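Local coordinates for mandelate racemase/muconate lactonizing protein (Thermobispora bispora, PDB 3VC5) that probably dehydrates D-glucarate to 5-dehydro-4-deoxy-D-glucarate with the help of magnesium, as a member of the enolase superfamily, at residues His47-Leu52 and Glu424-Ser429; Trp244-Ser249 and Met273-Ala278. One frame throughout, in Å; residues are numbered along the deposited sequence.

Interaction 1. Residues His47-Leu52 and Glu424-Ser429; sequences HQPWAL and EGYMRS. With PO4 (phosphate ion), chain B.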
loop_
_atom_site.group_PDB
_atom_site.type_symbol
_atom_site.label_atom_id
_atom_site.label_comp_id
_atom_site.label_asym_id
_atom_site.label_seq_id
_atom_site.Cartn_x
_atom_site.Cartn_y
_atom_site.Cartn_z
ATOM N N HIS A 47 5.940 -33.200 -9.523
ATOM C CA HIS A 47 7.077 -32.655 -8.778
ATOM C C HIS A 47 8.249 -33.635 -8.769
ATOM O O HIS A 47 8.049 -34.848 -8.661
ATOM C CB HIS A 47 6.681 -32.422 -7.317
ATOM C CG HIS A 47 5.818 -31.220 -7.095
ATOM N ND1 HIS A 47 5.845 -30.501 -5.920
ATOM C CD2 HIS A 47 4.892 -30.620 -7.888
ATOM C CE1 HIS A 47 4.980 -29.498 -5.999
ATOM N NE2 HIS A 47 4.399 -29.540 -7.191
ATOM N N GLN A 48 9.469 -33.092 -8.864
ATOM C CA GLN A 48 10.679 -33.896 -8.828
ATOM C C GLN A 48 10.990 -34.340 -7.393
ATOM O O GLN A 48 10.436 -33.805 -6.439
ATOM C CB GLN A 48 11.853 -33.129 -9.426
ATOM C CG GLN A 48 11.762 -32.980 -10.949
ATOM C CD GLN A 48 12.583 -31.820 -11.454
ATOM O OE1 GLN A 48 12.290 -30.656 -11.145
ATOM N NE2 GLN A 48 13.618 -32.122 -12.231
ATOM N N PRO A 49 11.902 -35.305 -7.241
ATOM C CA PRO A 49 12.141 -35.827 -5.886
ATOM C C PRO A 49 12.827 -34.836 -4.928
ATOM O O PRO A 49 12.802 -35.031 -3.693
ATOM C CB PRO A 49 13.067 -37.045 -6.118
ATOM C CG PRO A 49 13.068 -37.306 -7.564
ATOM C CD PRO A 49 12.583 -36.077 -8.296
ATOM N N TRP A 50 13.463 -33.821 -5.494
ATOM C CA TRP A 50 14.062 -32.727 -4.713
ATOM C C TRP A 50 13.426 -31.413 -5.125
ATOM O O TRP A 50 13.301 -31.139 -6.334
ATOM C CB TRP A 50 15.564 -32.626 -4.964
ATOM C CG TRP A 50 16.325 -33.853 -4.579
ATOM C CD1 TRP A 50 16.770 -34.855 -5.422
ATOM C CD2 TRP A 50 16.726 -34.242 -3.251
ATOM N NE1 TRP A 50 17.441 -35.821 -4.692
ATOM C CE2 TRP A 50 17.419 -35.470 -3.365
ATOM C CE3 TRP A 50 16.574 -33.665 -1.982
ATOM C CZ2 TRP A 50 17.946 -36.135 -2.254
ATOM C CZ3 TRP A 50 17.095 -34.319 -0.884
ATOM C CH2 TRP A 50 17.787 -35.547 -1.029
ATOM N N ALA A 51 13.049 -30.601 -4.134
ATOM C CA ALA A 51 12.637 -29.221 -4.354
ATOM C C ALA A 51 13.818 -28.336 -3.927
ATOM O O ALA A 51 14.548 -28.673 -2.992
ATOM C CB ALA A 51 11.386 -28.886 -3.543
ATOM N N LEU A 52 14.026 -27.230 -4.642
ATOM C CA LEU A 52 15.163 -26.337 -4.397
ATOM C C LEU A 52 14.666 -25.033 -3.745
ATOM O O LEU A 52 13.576 -24.539 -4.065
ATOM C CB LEU A 52 15.786 -25.971 -5.745
ATOM C CG LEU A 52 16.184 -27.150 -6.653
ATOM C CD1 LEU A 52 16.793 -26.663 -7.964
ATOM C CD2 LEU A 52 17.132 -28.121 -5.937
ATOM N N GLU A 424 7.686 -30.777 -16.120
ATOM C CA GLU A 424 7.321 -31.354 -17.412
ATOM C C GLU A 424 8.372 -32.334 -17.939
ATOM O O GLU A 424 8.033 -33.423 -18.436
ATOM C CB GLU A 424 7.050 -30.241 -18.433
ATOM C CG GLU A 424 6.524 -30.721 -19.771
ATOM C CD GLU A 424 6.372 -29.569 -20.739
ATOM O OE1 GLU A 424 7.322 -28.768 -20.882
ATOM O OE2 GLU A 424 5.294 -29.428 -21.332
ATOM N N GLY A 425 9.641 -31.946 -17.854
ATOM C CA GLY A 425 10.737 -32.816 -18.274
ATOM C C GLY A 425 10.763 -34.089 -17.454
ATOM O O GLY A 425 11.006 -35.188 -17.988
ATOM N N TYR A 426 10.511 -33.949 -16.155
ATOM C CA TYR A 426 10.474 -35.121 -15.277
ATOM C C TYR A 426 9.303 -36.033 -15.699
ATOM O O TYR A 426 9.470 -37.264 -15.849
ATOM C CB TYR A 426 10.378 -34.693 -13.808
ATOM C CG TYR A 426 10.419 -35.838 -12.803
ATOM C CD1 TYR A 426 11.355 -36.866 -12.910
ATOM C CD2 TYR A 426 9.524 -35.869 -11.739
ATOM C CE1 TYR A 426 11.392 -37.897 -11.978
ATOM C CE2 TYR A 426 9.553 -36.882 -10.804
ATOM C CZ TYR A 426 10.473 -37.912 -10.943
ATOM O OH TYR A 426 10.505 -38.916 -9.990
ATOM N N MET A 427 8.125 -35.455 -15.937
ATOM C CA MET A 427 7.006 -36.289 -16.385
ATOM C C MET A 427 7.318 -36.955 -17.733
ATOM O O MET A 427 6.990 -38.117 -17.947
ATOM C CB MET A 427 5.682 -35.519 -16.506
ATOM C CG MET A 427 4.552 -36.401 -17.078
ATOM S SD MET A 427 4.136 -37.763 -15.955
ATOM C CE MET A 427 3.168 -36.831 -14.771
ATOM N N ARG A 428 7.915 -36.202 -18.654
ATOM C CA ARG A 428 8.277 -36.734 -19.967
ATOM C C ARG A 428 9.240 -37.921 -19.892
ATOM O O ARG A 428 9.292 -38.749 -20.813
ATOM C CB ARG A 428 8.864 -35.629 -20.850
ATOM C CG ARG A 428 7.810 -34.703 -21.435
ATOM C CD ARG A 428 8.447 -33.518 -22.159
ATOM N NE ARG A 428 7.476 -32.788 -22.971
ATOM C CZ ARG A 428 7.726 -31.624 -23.570
ATOM N NH1 ARG A 428 8.918 -31.044 -23.437
ATOM N NH2 ARG A 428 6.786 -31.033 -24.298
ATOM N N SER A 429 10.004 -38.027 -18.809
ATOM C CA SER A 429 10.921 -39.156 -18.688
ATOM C C SER A 429 10.152 -40.483 -18.534
ATOM O O SER A 429 10.689 -41.568 -18.822
ATOM C CB SER A 429 11.927 -38.936 -17.551
ATOM O OG SER A 429 11.350 -39.217 -16.280
HETATM P P PO4 B . 2.776 -26.419 -7.461
HETATM O O1 PO4 B . 2.565 -27.640 -8.271
HETATM O O2 PO4 B . 3.360 -26.908 -6.154
HETATM O O3 PO4 B . 3.727 -25.502 -8.107
HETATM O O4 PO4 B . 1.499 -25.772 -7.280
#

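Interaction 2. Residues Trp244-Ser249 and Met273-Ala278; sequences WTVETS and MARVAA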
loop_
_atom_site.group_PDB
_atom_site.type_symbol
_atom_site.label_atom_id
_atom_site.label_comp_id
_atom_site.label_asym_id
_atom_site.label_seq_id
_atom_site.Cartn_x
_atom_site.Cartn_y
_atom_site.Cartn_z
ATOM N N TRP A 244 -7.902 -26.145 -18.620
ATOM C CA TRP A 244 -9.205 -26.323 -19.287
ATOM C C TRP A 244 -9.481 -25.236 -20.319
ATOM O O TRP A 244 -8.985 -24.103 -20.186
ATOM C CB TRP A 244 -10.372 -26.337 -18.294
ATOM C CG TRP A 244 -10.255 -27.365 -17.196
ATOM C CD1 TRP A 244 -9.494 -28.506 -17.204
ATOM C CD2 TRP A 244 -10.938 -27.347 -15.934
ATOM N NE1 TRP A 244 -9.644 -29.187 -16.004
ATOM C CE2 TRP A 244 -10.543 -28.507 -15.221
ATOM C CE3 TRP A 244 -11.850 -26.471 -15.341
ATOM C CZ2 TRP A 244 -11.040 -28.807 -13.942
ATOM C CZ3 TRP A 244 -12.338 -26.773 -14.064
ATOM C CH2 TRP A 244 -11.930 -27.930 -13.386
ATOM N N THR A 245 -10.312 -25.573 -21.305
ATOM C CA THR A 245 -10.848 -24.596 -22.232
ATOM C C THR A 245 -11.902 -23.764 -21.517
ATOM O O THR A 245 -12.361 -24.110 -20.417
ATOM C CB THR A 245 -11.533 -25.288 -23.424
ATOM O OG1 THR A 245 -12.651 -26.044 -22.948
ATOM C CG2 THR A 245 -10.566 -26.208 -24.139
ATOM N N VAL A 246 -12.311 -22.672 -22.145
ATOM C CA VAL A 246 -13.375 -21.855 -21.594
ATOM C C VAL A 246 -14.687 -22.663 -21.459
ATOM O O VAL A 246 -15.344 -22.650 -20.395
ATOM C CB VAL A 246 -13.583 -20.604 -22.488
ATOM C CG1 VAL A 246 -14.884 -19.898 -22.150
ATOM C CG2 VAL A 246 -12.373 -19.650 -22.321
ATOM N N GLU A 247 -15.046 -23.371 -22.515
ATOM C CA GLU A 247 -16.258 -24.174 -22.551
ATOM C C GLU A 247 -16.287 -25.183 -21.416
ATOM O O GLU A 247 -17.228 -25.259 -20.707
ATOM C CB GLU A 247 -16.391 -24.864 -23.918
ATOM C CG GLU A 247 -17.840 -25.213 -24.313
ATOM C CD GLU A 247 -18.010 -26.227 -25.485
ATOM O OE1 GLU A 247 -18.894 -27.091 -25.396
ATOM O OE2 GLU A 247 -17.288 -26.157 -26.490
ATOM N N THR A 248 -15.213 -25.929 -21.252
ATOM C CA THR A 248 -15.123 -26.916 -20.174
ATOM C C THR A 248 -15.199 -26.277 -18.801
ATOM O O THR A 248 -15.853 -26.810 -17.885
ATOM C CB THR A 248 -13.849 -27.762 -20.350
ATOM O OG1 THR A 248 -14.014 -28.567 -21.525
ATOM C CG2 THR A 248 -13.587 -28.655 -19.150
ATOM N N SER A 249 -14.502 -25.153 -18.644
ATOM C CA SER A 249 -14.507 -24.458 -17.372
ATOM C C SER A 249 -15.910 -24.065 -16.952
ATOM O O SER A 249 -16.256 -24.148 -15.771
ATOM C CB SER A 249 -13.638 -23.198 -17.416
ATOM O OG SER A 249 -12.305 -23.551 -17.732
ATOM N N MET A 273 -10.326 -16.264 -18.715
ATOM C CA MET A 273 -10.777 -16.226 -17.329
ATOM C C MET A 273 -11.986 -15.305 -17.154
ATOM O O MET A 273 -12.943 -15.645 -16.444
ATOM C CB MET A 273 -9.632 -15.763 -16.427
ATOM C CG MET A 273 -8.595 -16.872 -16.265
ATOM S SD MET A 273 -8.997 -18.120 -15.018
ATOM C CE MET A 273 -8.962 -17.149 -13.500
ATOM N N ALA A 274 -11.960 -14.150 -17.818
ATOM C CA ALA A 274 -13.079 -13.197 -17.707
ATOM C C ALA A 274 -14.363 -13.802 -18.300
ATOM O O ALA A 274 -15.439 -13.627 -17.756
ATOM C CB ALA A 274 -12.745 -11.897 -18.386
ATOM N N ARG A 275 -14.236 -14.506 -19.405
ATOM C CA ARG A 275 -15.377 -15.154 -20.030
ATOM C C ARG A 275 -15.946 -16.245 -19.180
ATOM O O ARG A 275 -17.131 -16.369 -19.090
ATOM C CB ARG A 275 -15.024 -15.702 -21.381
ATOM C CG ARG A 275 -14.613 -14.645 -22.320
ATOM C CD ARG A 275 -14.778 -15.050 -23.703
ATOM N NE ARG A 275 -13.791 -15.939 -24.236
ATOM C CZ ARG A 275 -14.089 -17.044 -24.906
ATOM N NH1 ARG A 275 -13.158 -17.797 -25.398
ATOM N NH2 ARG A 275 -15.330 -17.414 -25.085
ATOM N N VAL A 276 -15.087 -17.032 -18.552
ATOM C CA VAL A 276 -15.567 -18.055 -17.607
ATOM C C VAL A 276 -16.246 -17.407 -16.399
ATOM O O VAL A 276 -17.344 -17.829 -15.977
ATOM C CB VAL A 276 -14.408 -18.993 -17.163
ATOM C CG1 VAL A 276 -14.844 -19.947 -16.024
ATOM C CG2 VAL A 276 -13.872 -19.780 -18.367
ATOM N N ALA A 277 -15.617 -16.371 -15.842
ATOM C CA ALA A 277 -16.110 -15.791 -14.597
ATOM C C ALA A 277 -17.541 -15.280 -14.734
ATOM O O ALA A 277 -18.337 -15.338 -13.792
ATOM C CB ALA A 277 -15.197 -14.676 -14.121
ATOM N N ALA A 278 -17.856 -14.762 -15.914
ATOM C CA ALA A 278 -19.166 -14.196 -16.196
ATOM C C ALA A 278 -20.251 -15.270 -16.269
ATOM O O ALA A 278 -21.454 -14.957 -16.216
ATOM C CB ALA A 278 -19.112 -13.401 -17.510
#

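Interaction 1. Residues His47-Leu52 and Glu424-Ser429
Y426 reaches out from helix 423-430 and lays its ring against the turn H47-Q48-P49. The turn belongs to the N-terminal capping domain of the enolase fold, where the chain leaves the hairpin 41-42/45-46 and enters strand 50-60; the helix comes from near the C-terminus. With CG anti to the backbone N (chi1 -176°), the tyrosine ring stands off the helix toward the loop.

The apolar contacts involve P49 and Q48. P49 sits over one face of the ring in a CH-pi contact, its CD 4.2 Å from the centroid of Y426. Q48 and Y426 run past each other in opposite directions, so CG of Q48 lies 3.6 Å from CB of Y426, near the root of the ring.

A polar approach is made at the ring edge, where H47 O comes within 3.3 Å of Y426 CE2. This carbonyl oxygen is buried without a hydrogen-bond partner in the model, and the C-H at CE2, the nearest part of Y426, makes no hydrogen bond to it.

No hydrogen bond joins the two segments; polar ends are tied beyond them. Y426 OH bonds to H175 ND1, which fixes the far end of the ring, while Q48 OE1 accepts from D422 N just ahead of the helix.

The CB of H47 points away from the helix, and its imidazole meets a phosphate, probably from the crystallisation liquor, in the presumed active site. D37 OD2 holds ND1, setting the turn of the ring, and NE2 donates to phosphate O1 at 2.9 Å, almost straight at 174°, with O1 in the ring plane.

Interaction 2. Residues Trp244-Ser249 and Met273-Ala278
V246 and V276 meet side by side between helices 246-255 and 270-277, neighbours on the outside of the (beta/alpha)7beta barrel and joined in the chain through strand 262-264. The two valines slide past each other in opposite directions, V246 CG1 lying 3.9 Å from V276 CG2. That same CG2 also nestles against the first turn of the other helix, 3.6 Å from S249 CB and 3.8 Å from V246 O. On the exposed side, R275 bends at chi3 (-77°), its side chain crosses that of V246 at about a right angle, and its guanidinium presents a face to both valine methyls, with CG2 of V246 3.7 Å from NH1 of R275. Cutting V246 back to an alanine removes both methyls, which is likely to leave the R275 guanidinium without its apolar platform, freer to turn, and to open a gap beside V276.

Behind this shell, the start of helix 246-255 is held by T245 at the N-cap, whose OG1 accepts from T248 N at 3.1 Å. S249 keeps its hydroxyl busy within its own turn: OG donates to T245 O at 2.7 Å, reaching it from the opposite face of the carbonyl plane to S249 N, so CB is what S249 offers to V276. Beyond V276, L284 of strand 284-286 packs against it from the barrel side.

With no hydrogen bond crossing between the segments, the fit rests on methyl shape and on the guanidinium face; T245 OG1 and the S249 hydroxyl are engaged within the first turn, and T248 OG1 bonds to the C-terminal carboxylate of W441.

How the interactions relate
The two contacts lie far apart, 29 Å between centres and about 14 Å between nearest atoms, and interaction 2 is nested within the chain loop that interaction 1 closes. Interaction 1 borders the active site: the side chain of H47 is about 6 Å from that of K211 and 9 Å from that of H338, both predicted proton acceptors, and K211, N42, R421 and H367 also bind its phosphate. Interaction 2 lies on the barrel's outer layer, V276 about 11 Å from E264 and S249 about 11 Å from D239, side chain to side chain; both acids bind magnesium, absent from this chain here. The C-terminal tail connects the contacts, running from helix 423-430 to W441 beside T248.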